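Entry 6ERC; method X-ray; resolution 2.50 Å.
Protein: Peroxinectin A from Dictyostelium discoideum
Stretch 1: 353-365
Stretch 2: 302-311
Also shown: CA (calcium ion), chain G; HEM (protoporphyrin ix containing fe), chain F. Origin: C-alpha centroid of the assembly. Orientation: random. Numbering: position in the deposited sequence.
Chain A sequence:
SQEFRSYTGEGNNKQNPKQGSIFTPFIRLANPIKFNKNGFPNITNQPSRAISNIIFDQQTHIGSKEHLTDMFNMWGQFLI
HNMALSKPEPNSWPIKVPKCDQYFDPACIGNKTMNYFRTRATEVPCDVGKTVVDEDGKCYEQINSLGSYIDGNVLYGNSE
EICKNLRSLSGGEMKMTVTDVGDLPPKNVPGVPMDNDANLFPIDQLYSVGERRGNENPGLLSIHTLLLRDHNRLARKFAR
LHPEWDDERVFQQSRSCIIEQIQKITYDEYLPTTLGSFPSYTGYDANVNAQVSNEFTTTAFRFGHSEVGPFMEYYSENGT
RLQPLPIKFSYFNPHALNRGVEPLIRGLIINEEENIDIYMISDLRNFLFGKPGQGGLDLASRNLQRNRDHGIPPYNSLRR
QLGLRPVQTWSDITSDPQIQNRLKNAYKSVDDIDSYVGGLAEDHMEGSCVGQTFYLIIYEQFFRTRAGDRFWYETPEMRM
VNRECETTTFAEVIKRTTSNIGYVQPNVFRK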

# COMPACT_ATOMS: atom_id res chain seq x y z
N GLU A 353 -11.31 -7.70 -10.33
CA GLU A 353 -11.43 -6.95 -9.08
C GLU A 353 -12.63 -6.01 -9.14
O GLU A 353 -13.43 -6.03 -10.08
CB GLU A 353 -10.14 -6.18 -8.80
CG GLU A 353 -9.91 -4.97 -9.70
CD GLU A 353 -8.76 -4.11 -9.23
OE1 GLU A 353 -8.09 -4.50 -8.25
OE2 GLU A 353 -8.53 -3.04 -9.84
N GLU A 354 -12.75 -5.17 -8.12
CA GLU A 354 -13.84 -4.22 -8.00
C GLU A 354 -13.46 -2.88 -8.64
O GLU A 354 -12.28 -2.59 -8.87
CB GLU A 354 -14.18 -4.03 -6.52
CG GLU A 354 -15.59 -3.55 -6.23
CD GLU A 354 -16.66 -4.46 -6.80
OE1 GLU A 354 -16.70 -5.64 -6.39
OE2 GLU A 354 -17.44 -3.99 -7.66
N ASN A 355 -14.47 -2.07 -8.94
CA ASN A 355 -14.23 -0.79 -9.59
C ASN A 355 -13.73 0.24 -8.59
O ASN A 355 -14.05 0.19 -7.40
CB ASN A 355 -15.51 -0.28 -10.26
CG ASN A 355 -15.24 0.76 -11.32
OD1 ASN A 355 -14.43 0.56 -12.22
ND2 ASN A 355 -15.92 1.89 -11.21
N ILE A 356 -12.95 1.20 -9.09
CA ILE A 356 -12.44 2.28 -8.27
C ILE A 356 -13.46 3.41 -8.32
O ILE A 356 -13.58 4.11 -9.33
CB ILE A 356 -11.06 2.75 -8.73
CG1 ILE A 356 -10.03 1.64 -8.50
CG2 ILE A 356 -10.63 4.00 -7.96
CD1 ILE A 356 -8.81 1.74 -9.38
N ASP A 357 -14.18 3.59 -7.23
CA ASP A 357 -15.29 4.53 -7.16
C ASP A 357 -15.55 4.81 -5.68
O ASP A 357 -14.76 4.42 -4.82
CB ASP A 357 -16.51 3.94 -7.89
CG ASP A 357 -16.78 2.51 -7.49
OD1 ASP A 357 -16.37 2.12 -6.38
OD2 ASP A 357 -17.38 1.77 -8.30
N ILE A 358 -16.66 5.48 -5.38
CA ILE A 358 -16.92 5.84 -4.00
C ILE A 358 -17.26 4.62 -3.15
O ILE A 358 -17.24 4.72 -1.91
CB ILE A 358 -18.06 6.87 -3.91
CG1 ILE A 358 -19.34 6.32 -4.54
CG2 ILE A 358 -17.64 8.17 -4.59
CD1 ILE A 358 -20.57 7.15 -4.25
N TYR A 359 -17.55 3.48 -3.76
CA TYR A 359 -18.07 2.33 -3.03
C TYR A 359 -16.97 1.42 -2.51
O TYR A 359 -16.01 1.12 -3.23
CB TYR A 359 -19.02 1.55 -3.92
CG TYR A 359 -20.03 2.45 -4.55
CD1 TYR A 359 -21.10 2.93 -3.82
CD2 TYR A 359 -19.89 2.87 -5.87
CE1 TYR A 359 -22.02 3.78 -4.38
CE2 TYR A 359 -20.81 3.71 -6.44
CZ TYR A 359 -21.87 4.17 -5.69
OH TYR A 359 -22.79 5.01 -6.26
N MET A 360 -17.14 0.97 -1.27
CA MET A 360 -16.22 0.06 -0.62
C MET A 360 -17.01 -1.14 -0.12
O MET A 360 -18.07 -0.98 0.47
CB MET A 360 -15.50 0.75 0.53
CG MET A 360 -14.49 -0.12 1.26
SD MET A 360 -13.56 0.83 2.48
CE MET A 360 -12.77 2.05 1.44
N ILE A 361 -16.49 -2.34 -0.39
CA ILE A 361 -17.17 -3.55 0.05
C ILE A 361 -17.35 -3.53 1.57
O ILE A 361 -16.61 -2.86 2.30
CB ILE A 361 -16.41 -4.81 -0.39
CG1 ILE A 361 -14.96 -4.75 0.09
CG2 ILE A 361 -16.48 -4.95 -1.91
CD1 ILE A 361 -14.19 -6.04 -0.12
N SER A 362 -18.35 -4.26 2.05
CA SER A 362 -18.65 -4.28 3.47
C SER A 362 -17.66 -5.13 4.26
O SER A 362 -17.59 -4.99 5.49
CB SER A 362 -20.07 -4.80 3.70
OG SER A 362 -21.02 -3.87 3.21
N ASP A 363 -16.90 -6.00 3.60
CA ASP A 363 -15.84 -6.72 4.29
C ASP A 363 -14.82 -5.76 4.88
O ASP A 363 -14.25 -6.03 5.95
CB ASP A 363 -15.15 -7.70 3.34
CG ASP A 363 -16.11 -8.74 2.79
OD1 ASP A 363 -16.99 -8.37 1.98
OD2 ASP A 363 -15.98 -9.93 3.16
N LEU A 364 -14.58 -4.64 4.21
CA LEU A 364 -13.66 -3.61 4.69
C LEU A 364 -14.39 -2.51 5.46
O LEU A 364 -13.86 -2.01 6.46
CB LEU A 364 -12.91 -2.99 3.51
CG LEU A 364 -12.02 -3.92 2.69
CD1 LEU A 364 -11.78 -3.34 1.31
CD2 LEU A 364 -10.70 -4.17 3.39
N ARG A 365 -15.59 -2.13 5.02
CA ARG A 365 -16.27 -0.99 5.62
C ARG A 365 -17.05 -1.37 6.87
O ARG A 365 -17.24 -0.52 7.75
CB ARG A 365 -17.21 -0.35 4.59
CG ARG A 365 -17.54 1.10 4.88
CD ARG A 365 -18.53 1.67 3.87
NE ARG A 365 -19.87 1.11 4.03
CZ ARG A 365 -20.74 1.50 4.95
NH1 ARG A 365 -20.43 2.46 5.81
NH2 ARG A 365 -21.94 0.93 5.00
CA CA G . -15.30 0.30 -5.32
CHA HEM F . -3.41 1.84 4.53
CHB HEM F . -5.84 -2.32 4.91
CHC HEM F . -5.52 -2.93 0.09
CHD HEM F . -3.30 1.36 -0.30
C1A HEM F . -4.15 0.80 5.03
C2A HEM F . -4.61 0.68 6.39
C3A HEM F . -5.29 -0.47 6.51
C4A HEM F . -5.27 -1.12 5.21
CMA HEM F . -5.97 -1.03 7.78
CAA HEM F . -4.36 1.72 7.49
CBA HEM F . -5.72 2.34 7.82
CGA HEM F . -5.52 3.71 8.43
O1A HEM F . -4.99 4.61 7.73
O2A HEM F . -5.91 3.90 9.61
C1B HEM F . -5.94 -2.85 3.64
C2B HEM F . -6.55 -4.12 3.32
C3B HEM F . -6.46 -4.29 1.99
C4B HEM F . -5.79 -3.13 1.43
CMB HEM F . -7.15 -5.04 4.39
CAB HEM F . -6.95 -5.47 1.12
CBB HEM F . -7.64 -6.51 1.60
C1C HEM F . -4.90 -1.82 -0.44
C2C HEM F . -4.62 -1.58 -1.85
C3C HEM F . -4.00 -0.38 -1.95
C4C HEM F . -3.88 0.15 -0.62
CMC HEM F . -5.03 -2.59 -2.94
CAC HEM F . -3.46 0.42 -3.17
CBC HEM F . -3.50 0.03 -4.44
C1D HEM F . -3.10 1.84 0.98
C2D HEM F . -2.35 3.03 1.33
C3D HEM F . -2.40 3.16 2.66
C4D HEM F . -3.15 2.05 3.20
CMD HEM F . -1.67 3.97 0.31
CAD HEM F . -1.74 4.25 3.52
CBD HEM F . -0.28 3.84 3.64
CGD HEM F . 0.29 4.23 4.99
O1D HEM F . 0.12 3.45 5.95
O2D HEM F . 0.92 5.32 5.10
NA HEM F . -4.56 -0.32 4.34
NB HEM F . -5.49 -2.27 2.47
NC HEM F . -4.43 -0.74 0.28
ND HEM F . -3.57 1.27 2.14
FE HEM F . -4.47 -0.51 2.31
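Stretch 2, residues 302-311: RFGHSEVGPF

Stretch 2 begins with a short, weakly bonded helical turn at about 304-307 and runs on as loop, laid against a stretch 1 that is loop until a helix starts at Ser-362. Register is set by two close approaches of the backbones: the CA atoms of Glu-354 and Glu-307 lie 4.2 Å apart, those of Met-360 and Ser-306 4.8 Å. With Ile-361 nearest Pro-310, the register follows no single direction. Residues 355-359 bend round the calcium ion, and Ser-306 closes the site from the other stretch.

Ser-306 is at the heart of the contact and has more of its area covered by stretch 1 (97 Å²) than any other residue of stretch 2. Its CA-to-CB bond points toward stretch 1, and chi1 near t (-173°) lets OG and the backbone O of the same residue chelate calcium: Ser-306 OG lies 2.3 Å and Ser-306 O 2.5 Å from the calcium ion. Stretch 1 supplies Asn-355 O, Asp-357 OD1 and Tyr-359 O, each 2.4 Å from the ion, and waters 2 and 3 complete seven ligands. A serine suits this place because its short hydroxyl can bind the metal while donating a hydrogen bond, here from Ser-306 OG to Asp-357 O at 2.6 Å. Asp-357 starts away from stretch 2, yet its p rotamer (chi1 47°) brings the carboxylate back to the metal. Asp-357 OD1 also accepts from Tyr-359 N at 3.2 Å, and Asp-357 OD2 from Asn-355 ND2 at 3.3 Å, so the carboxylate is held from within its own loop. Tyr-359 contributes its carbonyl, while its m side chain leads away from stretch 2.

Next to the metal site, Glu-354 N donates to Glu-307 O at 2.9 Å, tying the two backbones together. Glu-307, with chi1 p and chi2 t, extends its carboxylate to that of Glu-353, also p and t. Glu-307 OE1 and Glu-353 OE2 are only 2.7 Å apart, a separation at which one acid probably carries a proton. Ile-356, m and t, places CD1 3.4 Å from Phe-303 CD1; the phenyl, at chi1 p, has the heme vinyl carbon CBC over one face.

The heme lies beyond the turn. His-305, at chi1 m, directs NE2 to the iron at 2.3 Å, while its CB is 3.5 Å from CE of Met-360, whose side chain is extended through chi2 and bends at chi3 (m). Gly-304 has its CA 3.7 Å from heme C3C; a CB there would come within 2.3 Å of that same atom, so the absence of a side chain makes room for the porphyrin. Arg-302 reaches a propionate, NH1 to heme O1A at a very short 2.4 Å.

Farther along, Ile-361, the N-cap residue, points toward stretch 2. With chi1 p and chi2 t, Ile-361 CD1 packs against the backbone, 3.3 Å from both Val-308 O and Gly-309 O, as well as 3.9 Å from Val-308 CG1; Ile-361 CG2 is 4.2 Å from Pro-310 CD. Leu-364, three residues on, about one helical turn, sets CD1 3.8 Å from Val-308 CB and CD2 3.8 Å from heme CMB. Water 1 accepts from Ile-361 N at 3.2 Å and lies within hydrogen-bonding distance of His-305 O (2.9 Å) and Val-308 O (2.7 Å), linking the two backbones.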

# COMPACT_ATOMS: atom_id res chain seq x y z
N ARG A 302 -4.71 5.53 -1.76
CA ARG A 302 -5.64 4.70 -1.01
C ARG A 302 -6.84 4.26 -1.83
O ARG A 302 -7.75 3.63 -1.28
CB ARG A 302 -6.11 5.43 0.25
CG ARG A 302 -4.98 5.72 1.23
CD ARG A 302 -5.43 5.61 2.68
NE ARG A 302 -4.34 5.91 3.60
CZ ARG A 302 -4.41 5.79 4.92
NH1 ARG A 302 -5.53 5.37 5.49
NH2 ARG A 302 -3.36 6.09 5.67
N PHE A 303 -6.86 4.58 -3.13
CA PHE A 303 -7.95 4.13 -4.00
C PHE A 303 -8.11 2.62 -3.99
O PHE A 303 -9.19 2.12 -4.32
CB PHE A 303 -7.69 4.61 -5.43
CG PHE A 303 -6.55 3.90 -6.11
CD1 PHE A 303 -6.76 2.72 -6.81
CD2 PHE A 303 -5.26 4.41 -6.06
CE1 PHE A 303 -5.72 2.07 -7.44
CE2 PHE A 303 -4.21 3.76 -6.69
CZ PHE A 303 -4.45 2.59 -7.38
N GLY A 304 -7.07 1.87 -3.63
CA GLY A 304 -7.13 0.43 -3.72
C GLY A 304 -8.21 -0.19 -2.85
O GLY A 304 -8.71 -1.27 -3.14
N HIS A 305 -8.58 0.49 -1.77
CA HIS A 305 -9.63 -0.04 -0.91
C HIS A 305 -10.97 -0.12 -1.63
O HIS A 305 -11.79 -0.99 -1.33
CB HIS A 305 -9.72 0.81 0.35
CG HIS A 305 -8.42 0.93 1.08
ND1 HIS A 305 -7.93 2.14 1.53
CD2 HIS A 305 -7.50 -0.00 1.40
CE1 HIS A 305 -6.76 1.94 2.12
NE2 HIS A 305 -6.48 0.65 2.06
N SER A 306 -11.19 0.78 -2.60
CA SER A 306 -12.38 0.69 -3.44
C SER A 306 -12.34 -0.53 -4.35
O SER A 306 -13.38 -1.11 -4.66
CB SER A 306 -12.50 1.97 -4.27
OG SER A 306 -13.72 1.99 -4.99
N GLU A 307 -11.14 -0.92 -4.81
CA GLU A 307 -11.01 -1.95 -5.83
C GLU A 307 -10.90 -3.37 -5.26
O GLU A 307 -10.96 -4.33 -6.04
CB GLU A 307 -9.79 -1.66 -6.71
CG GLU A 307 -8.45 -2.14 -6.16
CD GLU A 307 -7.25 -1.55 -6.89
OE1 GLU A 307 -7.33 -1.33 -8.11
OE2 GLU A 307 -6.22 -1.30 -6.22
N VAL A 308 -10.76 -3.52 -3.95
CA VAL A 308 -10.71 -4.85 -3.34
C VAL A 308 -12.08 -5.51 -3.47
O VAL A 308 -13.08 -4.97 -3.00
CB VAL A 308 -10.28 -4.75 -1.87
CG1 VAL A 308 -10.43 -6.09 -1.17
CG2 VAL A 308 -8.85 -4.26 -1.78
N GLY A 309 -12.12 -6.67 -4.11
CA GLY A 309 -13.33 -7.46 -4.18
C GLY A 309 -13.60 -8.18 -2.88
O GLY A 309 -12.74 -8.29 -1.99
N PRO A 310 -14.82 -8.71 -2.75
CA PRO A 310 -15.20 -9.34 -1.48
C PRO A 310 -14.68 -10.76 -1.30
O PRO A 310 -14.61 -11.22 -0.15
CB PRO A 310 -16.73 -9.32 -1.53
CG PRO A 310 -17.05 -9.38 -2.98
CD PRO A 310 -15.94 -8.66 -3.70
N PHE A 311 -14.33 -11.47 -2.37
CA PHE A 311 -13.97 -12.87 -2.27
C PHE A 311 -12.57 -13.12 -2.83
O PHE A 311 -12.14 -12.47 -3.78
CB PHE A 311 -14.98 -13.76 -3.00
CG PHE A 311 -16.30 -13.85 -2.31
CD1 PHE A 311 -16.47 -14.68 -1.22
CD2 PHE A 311 -17.38 -13.09 -2.74
CE1 PHE A 311 -17.69 -14.77 -0.58
CE2 PHE A 311 -18.60 -13.17 -2.11
CZ PHE A 311 -18.76 -14.01 -1.02
O HOH W 1 -14.03 -2.49 -2.36
O HOH W 2 -16.99 -0.53 -6.72
O HOH W 3 -16.07 -1.59 -4.09